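Local coordinates for uncharacterized protein (Enterococcus faecalis, PDB 3D3Y), which is of unknown function but carries a peptidase M16 C-terminal-type domain and is probably a metal-binding relative of the M16 peptidases, perhaps an inactive one, at residues Gln104-Phe118 against Val209-Phe223. Residues are numbered along the deposited sequence; the frame is centred on the assembly and turned at random. Where two conformers were deposited one is given.
Sequences QVLAEAVDFLKEIIF and VNEAELVPLFKQLPF
Helix 105-118, through Leu106 and Val110, runs beside helix 211-219 with the axes nearly parallel (26°) and 9.7 Å apart at their closest, while Phe118 meets the residues that follow. Both helices lie on the mixed sheet of the first half of this M16-like chain, an alpha/beta layer in which Leu106, Leu113 and Phe218 also touch strand 24-34. No direct hydrogen bond joins the segments; apolar side chains make most of the contact, and two waters link polar groups. Leu106 CD1 meets Val209 CG1 at 3.8 Å and its CD2 crosses Leu214 CD2 at about a right angle, so the forked end touches both residues. Leu217 lays CD1 on the helix backbone 3.5 Å from Ala107 N, while its CD2 lies against the CB of Ala107, a residue small enough to let the helices come close. Val110 splits its branches: with CG1 anti to the backbone N (chi1 175°), that methyl presses tightly on Leu221 CD1, while CG2 sits over a face of the Phe218 ring in a CH-pi contact, 3.9 Å from its centroid. Lys114, fully extended, packs its methylenes on the turn, CE lying 3.3 Å from Gln220 O, with the charged end beyond them, which suits a lysine at a partly exposed site. One water accepts from Leu106 N and can donate to Glu213 OE1; a second donates to both Ala107 O and Gln220 OE1. Farther along, Pro222 centres an inverse gamma turn, and the Phe223 side chain touches Val201 of strand 200-207. The flat ring of Phe118 suits this place: its edge points at the Phe223 face in a T-shaped pair, planes at 69°, Ile117 CG2 lies over one face, and the other receives Pro222 CD, 3.5 Å from the Phe118 ring centroid and almost exactly on the ring normal.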
loop_
_atom_site.group_PDB
_atom_site.type_symbol
_atom_site.label_atom_id
_atom_site.label_comp_id
_atom_site.label_asym_id
_atom_site.label_seq_id
_atom_site.Cartn_x
_atom_site.Cartn_y
_atom_site.Cartn_z
ATOM N N GLN A 104 -2.591 20.385 -26.874
ATOM C CA GLN A 104 -3.211 20.980 -25.697
ATOM C C GLN A 104 -3.287 19.871 -24.660
ATOM O O GLN A 104 -4.368 19.523 -24.191
ATOM C CB GLN A 104 -4.608 21.506 -26.010
ATOM C CG GLN A 104 -4.633 22.846 -26.703
ATOM C CD GLN A 104 -3.832 23.900 -25.966
ATOM O OE1 GLN A 104 -3.777 23.911 -24.730
ATOM N NE2 GLN A 104 -3.194 24.790 -26.721
ATOM N N VAL A 105 -2.122 19.328 -24.313
ATOM C CA VAL A 105 -2.058 18.037 -23.639
ATOM C C VAL A 105 -2.848 17.977 -22.325
ATOM O O VAL A 105 -3.476 16.967 -22.021
ATOM C CB VAL A 105 -0.592 17.549 -23.434
ATOM C CG1 VAL A 105 0.069 18.296 -22.263
ATOM C CG2 VAL A 105 -0.572 16.023 -23.190
ATOM N N LEU A 106 -2.836 19.061 -21.556
ATOM C CA LEU A 106 -3.510 19.072 -20.278
ATOM C C LEU A 106 -5.011 18.994 -20.475
ATOM O O LEU A 106 -5.672 18.157 -19.850
ATOM C CB LEU A 106 -3.120 20.304 -19.465
ATOM C CG LEU A 106 -1.685 20.299 -18.929
ATOM C CD1 LEU A 106 -1.331 21.680 -18.385
ATOM C CD2 LEU A 106 -1.509 19.214 -17.881
ATOM N N ALA A 107 -5.531 19.823 -21.379
ATOM C CA ALA A 107 -6.956 19.779 -21.718
ATOM C C ALA A 107 -7.379 18.407 -22.238
ATOM O O ALA A 107 -8.436 17.889 -21.870
ATOM C CB ALA A 107 -7.329 20.881 -22.708
ATOM N N GLU A 108 -6.529 17.820 -23.070
ATOM C CA GLU A 108 -6.818 16.528 -23.673
ATOM C C GLU A 108 -6.768 15.395 -22.628
ATOM O O GLU A 108 -7.642 14.506 -22.609
ATOM C CB GLU A 108 -5.889 16.297 -24.860
ATOM C CG GLU A 108 -6.168 17.302 -26.015
ATOM C CD GLU A 108 -5.165 17.222 -27.151
ATOM O OE1 GLU A 108 -4.106 17.914 -27.084
ATOM O OE2 GLU A 108 -5.465 16.509 -28.122
ATOM N N ALA A 109 -5.805 15.462 -21.711
ATOM C CA ALA A 109 -5.759 14.460 -20.629
ATOM C C ALA A 109 -6.957 14.558 -19.691
ATOM O O ALA A 109 -7.520 13.535 -19.311
ATOM C CB ALA A 109 -4.399 14.514 -19.843
ATOM N N VAL A 110 -7.349 15.769 -19.297
ATOM C CA VAL A 110 -8.521 15.922 -18.417
ATOM C C VAL A 110 -9.781 15.406 -19.098
ATOM O O VAL A 110 -10.612 14.788 -18.468
ATOM C CB VAL A 110 -8.725 17.373 -17.950
ATOM C CG1 VAL A 110 -10.016 17.536 -17.149
ATOM C CG2 VAL A 110 -7.538 17.829 -17.112
ATOM N N ASP A 111 -9.927 15.655 -20.389
ATOM C CA ASP A 111 -11.054 15.090 -21.126
ATOM C C ASP A 111 -11.019 13.563 -21.042
ATOM O O ASP A 111 -12.047 12.922 -20.852
ATOM C CB ASP A 111 -11.059 15.565 -22.592
ATOM C CG ASP A 111 -12.221 14.970 -23.406
ATOM O OD1 ASP A 111 -13.361 15.435 -23.218
ATOM O OD2 ASP A 111 -11.997 14.058 -24.241
ATOM N N PHE A 112 -9.834 12.977 -21.177
ATOM C CA PHE A 112 -9.729 11.507 -21.104
ATOM C C PHE A 112 -10.114 10.981 -19.724
ATOM O O PHE A 112 -10.868 9.993 -19.603
ATOM C CB PHE A 112 -8.312 11.047 -21.435
ATOM C CG PHE A 112 -8.153 9.552 -21.418
ATOM C CD1 PHE A 112 -8.659 8.783 -22.460
ATOM C CD2 PHE A 112 -7.501 8.925 -20.364
ATOM C CE1 PHE A 112 -8.502 7.377 -22.455
ATOM C CE2 PHE A 112 -7.318 7.524 -20.353
ATOM C CZ PHE A 112 -7.825 6.753 -21.401
ATOM N N LEU A 113 -9.608 11.630 -18.684
ATOM C CA LEU A 113 -10.069 11.343 -17.330
ATOM C C LEU A 113 -11.587 11.466 -17.178
ATOM O O LEU A 113 -12.229 10.642 -16.503
ATOM C CB LEU A 113 -9.357 12.213 -16.296
ATOM C CG LEU A 113 -7.837 12.050 -16.167
ATOM C CD1 LEU A 113 -7.339 13.170 -15.302
ATOM C CD2 LEU A 113 -7.513 10.664 -15.583
ATOM N N LYS A 114 -12.178 12.506 -17.772
ATOM C CA LYS A 114 -13.617 12.680 -17.637
ATOM C C LYS A 114 -14.350 11.463 -18.225
ATOM O O LYS A 114 -15.395 11.010 -17.667
ATOM C CB LYS A 114 -14.069 13.972 -18.335
ATOM C CG LYS A 114 -15.522 14.302 -18.130
ATOM C CD LYS A 114 -15.910 15.585 -18.850
ATOM C CE LYS A 114 -17.307 16.011 -18.395
ATOM N NZ LYS A 114 -17.947 17.046 -19.275
ATOM N N GLU A 115 -13.836 10.980 -19.369
ATOM C CA GLU A 115 -14.388 9.795 -20.047
ATOM C C GLU A 115 -14.285 8.576 -19.152
ATOM O O GLU A 115 -15.299 7.879 -18.884
ATOM C CB GLU A 115 -13.695 9.543 -21.398
ATOM C CG GLU A 115 -14.088 10.551 -22.529
ATOM C CD GLU A 115 -15.566 10.418 -22.979
ATOM O OE1 GLU A 115 -16.176 9.325 -22.829
ATOM O OE2 GLU A 115 -16.127 11.423 -23.476
ATOM N N ILE A 116 -13.075 8.327 -18.661
ATOM C CA ILE A 116 -12.842 7.182 -17.759
ATOM C C ILE A 116 -13.723 7.207 -16.490
ATOM O O ILE A 116 -14.335 6.205 -16.116
ATOM C CB ILE A 116 -11.359 7.082 -17.374
ATOM C CG1 ILE A 116 -10.509 6.769 -18.629
ATOM C CG2 ILE A 116 -11.163 6.041 -16.216
ATOM C CD1 ILE A 116 -10.966 5.513 -19.425
ATOM N N ILE A 117 -13.785 8.372 -15.848
ATOM C CA ILE A 117 -14.451 8.482 -14.544
ATOM C C ILE A 117 -15.970 8.585 -14.616
ATOM O O ILE A 117 -16.684 7.922 -13.840
ATOM C CB ILE A 117 -13.858 9.646 -13.734
ATOM C CG1 ILE A 117 -12.373 9.355 -13.448
ATOM C CG2 ILE A 117 -14.656 9.878 -12.453
ATOM C CD1 ILE A 117 -11.656 10.551 -12.802
ATOM N N PHE A 118 -16.459 9.379 -15.565
ATOM C CA PHE A 118 -17.880 9.673 -15.674
ATOM C C PHE A 118 -18.611 8.952 -16.802
ATOM O O PHE A 118 -19.837 9.012 -16.887
ATOM C CB PHE A 118 -18.049 11.188 -15.789
ATOM C CG PHE A 118 -17.549 11.930 -14.581
ATOM C CD1 PHE A 118 -18.377 12.111 -13.479
ATOM C CD2 PHE A 118 -16.247 12.432 -14.538
ATOM C CE1 PHE A 118 -17.919 12.785 -12.349
ATOM C CE2 PHE A 118 -15.777 13.106 -13.410
ATOM C CZ PHE A 118 -16.626 13.269 -12.306
ATOM N N VAL A 209 3.618 22.989 -14.812
ATOM C CA VAL A 209 2.259 23.437 -15.057
ATOM C C VAL A 209 1.968 24.630 -14.141
ATOM O O VAL A 209 2.678 24.850 -13.153
ATOM C CB VAL A 209 1.227 22.319 -14.738
ATOM C CG1 VAL A 209 1.331 21.175 -15.741
ATOM C CG2 VAL A 209 1.413 21.805 -13.309
ATOM N N ASN A 210 0.911 25.371 -14.461
ATOM C CA ASN A 210 0.395 26.416 -13.571
ATOM C C ASN A 210 -1.067 26.205 -13.169
ATOM O O ASN A 210 -1.894 25.711 -13.964
ATOM C CB ASN A 210 0.551 27.782 -14.213
ATOM C CG ASN A 210 -0.393 27.981 -15.367
ATOM O OD1 ASN A 210 -1.401 28.672 -15.241
ATOM N ND2 ASN A 210 -0.088 27.358 -16.498
ATOM N N GLU A 211 -1.364 26.571 -11.923
ATOM C CA GLU A 211 -2.706 26.477 -11.359
ATOM C C GLU A 211 -3.772 27.112 -12.257
ATOM O O GLU A 211 -4.826 26.510 -12.486
ATOM C CB GLU A 211 -2.743 27.136 -9.974
ATOM C CG GLU A 211 -4.059 26.917 -9.258
ATOM C CD GLU A 211 -4.021 27.274 -7.802
ATOM O OE1 GLU A 211 -3.837 28.464 -7.500
ATOM O OE2 GLU A 211 -4.205 26.360 -6.960
ATOM N N ALA A 212 -3.489 28.316 -12.754
ATOM C CA ALA A 212 -4.442 29.059 -13.570
ATOM C C ALA A 212 -5.002 28.280 -14.772
ATOM O O ALA A 212 -6.207 28.332 -15.023
ATOM C CB ALA A 212 -3.854 30.399 -14.012
ATOM N N GLU A 213 -4.154 27.568 -15.512
ATOM C CA GLU A 213 -4.666 26.731 -16.603
ATOM C C GLU A 213 -5.505 25.558 -16.096
ATOM O O GLU A 213 -6.567 25.270 -16.656
ATOM C CB GLU A 213 -3.555 26.203 -17.519
ATOM C CG GLU A 213 -4.126 25.363 -18.696
ATOM C CD GLU A 213 -3.084 24.866 -19.685
ATOM O OE1 GLU A 213 -3.491 24.458 -20.810
ATOM O OE2 GLU A 213 -1.869 24.877 -19.344
ATOM N N LEU A 214 -5.040 24.897 -15.033
ATOM C CA LEU A 214 -5.637 23.625 -14.592
ATOM C C LEU A 214 -7.005 23.748 -13.918
ATOM O O LEU A 214 -7.859 22.876 -14.067
ATOM C CB LEU A 214 -4.672 22.873 -13.666
ATOM C CG LEU A 214 -3.533 22.140 -14.395
ATOM C CD1 LEU A 214 -2.382 21.828 -13.452
ATOM C CD2 LEU A 214 -4.062 20.852 -15.055
ATOM N N VAL A 215 -7.219 24.817 -13.162
ATOM C CA VAL A 215 -8.455 24.915 -12.411
ATOM C C VAL A 215 -9.669 24.864 -13.346
ATOM O O VAL A 215 -10.564 24.068 -13.113
ATOM C CB VAL A 215 -8.463 26.124 -11.420
ATOM C CG1 VAL A 215 -9.816 26.282 -10.777
ATOM C CG2 VAL A 215 -7.432 25.873 -10.338
ATOM N N PRO A 216 -9.695 25.695 -14.410
ATOM C CA PRO A 216 -10.818 25.601 -15.362
ATOM C C PRO A 216 -10.987 24.196 -15.949
ATOM O O PRO A 216 -12.117 23.693 -16.005
ATOM C CB PRO A 216 -10.436 26.588 -16.466
ATOM C CG PRO A 216 -9.481 27.534 -15.828
ATOM C CD PRO A 216 -8.749 26.766 -14.772
ATOM N N LEU A 217 -9.889 23.547 -16.344
ATOM C CA LEU A 217 -9.997 22.187 -16.896
ATOM C C LEU A 217 -10.696 21.251 -15.913
ATOM O O LEU A 217 -11.684 20.595 -16.264
ATOM C CB LEU A 217 -8.627 21.614 -17.318
ATOM C CG LEU A 217 -7.854 22.470 -18.328
ATOM C CD1 LEU A 217 -6.531 21.804 -18.687
ATOM C CD2 LEU A 217 -8.694 22.759 -19.568
ATOM N N PHE A 218 -10.199 21.215 -14.677
ATOM C CA PHE A 218 -10.720 20.263 -13.708
ATOM C C PHE A 218 -12.131 20.578 -13.233
ATOM O O PHE A 218 -12.880 19.680 -12.837
ATOM C CB PHE A 218 -9.727 20.029 -12.558
ATOM C CG PHE A 218 -8.706 19.002 -12.889
ATOM C CD1 PHE A 218 -7.418 19.375 -13.239
ATOM C CD2 PHE A 218 -9.050 17.652 -12.915
ATOM C CE1 PHE A 218 -6.467 18.386 -13.587
ATOM C CE2 PHE A 218 -8.122 16.674 -13.263
ATOM C CZ PHE A 218 -6.834 17.035 -13.590
ATOM N N LYS A 219 -12.510 21.843 -13.322
ATOM C CA LYS A 219 -13.866 22.226 -12.980
ATOM C C LYS A 219 -14.885 21.565 -13.913
ATOM O O LYS A 219 -16.053 21.485 -13.557
ATOM C CB LYS A 219 -14.028 23.756 -12.951
ATOM C CG LYS A 219 -13.302 24.454 -11.766
ATOM C CD LYS A 219 -14.149 24.566 -10.497
ATOM C CE LYS A 219 -15.359 25.453 -10.719
ATOM N NZ LYS A 219 -15.845 26.146 -9.465
ATOM N N GLN A 220 -14.441 21.080 -15.078
ATOM C CA GLN A 220 -15.281 20.375 -16.065
ATOM C C GLN A 220 -15.696 18.987 -15.593
ATOM O O GLN A 220 -16.549 18.348 -16.197
ATOM C CB GLN A 220 -14.541 20.194 -17.405
ATOM C CG GLN A 220 -14.228 21.483 -18.190
ATOM C CD GLN A 220 -13.147 21.310 -19.266
ATOM O OE1 GLN A 220 -12.451 20.281 -19.339
ATOM N NE2 GLN A 220 -12.988 22.339 -20.097
ATOM N N LEU A 221 -15.043 18.478 -14.554
ATOM C CA LEU A 221 -15.392 17.129 -14.057
ATOM C C LEU A 221 -16.609 17.231 -13.130
ATOM O O LEU A 221 -16.535 17.854 -12.065
ATOM C CB LEU A 221 -14.182 16.471 -13.375
ATOM C CG LEU A 221 -13.200 15.726 -14.299
ATOM C CD1 LEU A 221 -12.793 16.523 -15.530
ATOM C CD2 LEU A 221 -11.957 15.229 -13.514
ATOM N N PRO A 222 -17.763 16.656 -13.546
ATOM C CA PRO A 222 -18.971 17.026 -12.796
ATOM C C PRO A 222 -19.178 16.280 -11.464
ATOM O O PRO A 222 -20.211 15.631 -11.288
ATOM C CB PRO A 222 -20.109 16.714 -13.798
ATOM C CG PRO A 222 -19.564 15.557 -14.626
ATOM C CD PRO A 222 -18.052 15.729 -14.667
ATOM N N PHE A 223 -18.226 16.416 -10.533
ATOM C CA PHE A 223 -18.346 15.832 -9.181
ATOM C C PHE A 223 -19.407 16.552 -8.414
ATOM O O PHE A 223 -19.475 17.781 -8.433
ATOM C CB PHE A 223 -17.041 15.953 -8.383
ATOM C CG PHE A 223 -15.936 15.036 -8.871
ATOM C CD1 PHE A 223 -15.983 13.676 -8.618
ATOM C CD2 PHE A 223 -14.874 15.548 -9.582
ATOM C CE1 PHE A 223 -14.964 12.829 -9.079
ATOM C CE2 PHE A 223 -13.874 14.741 -10.054
ATOM C CZ PHE A 223 -13.898 13.372 -9.794
HETATM O O HOH W 1 -2.429 22.000 -22.518
HETATM O O HOH W 2 -10.605 19.302 -21.108
#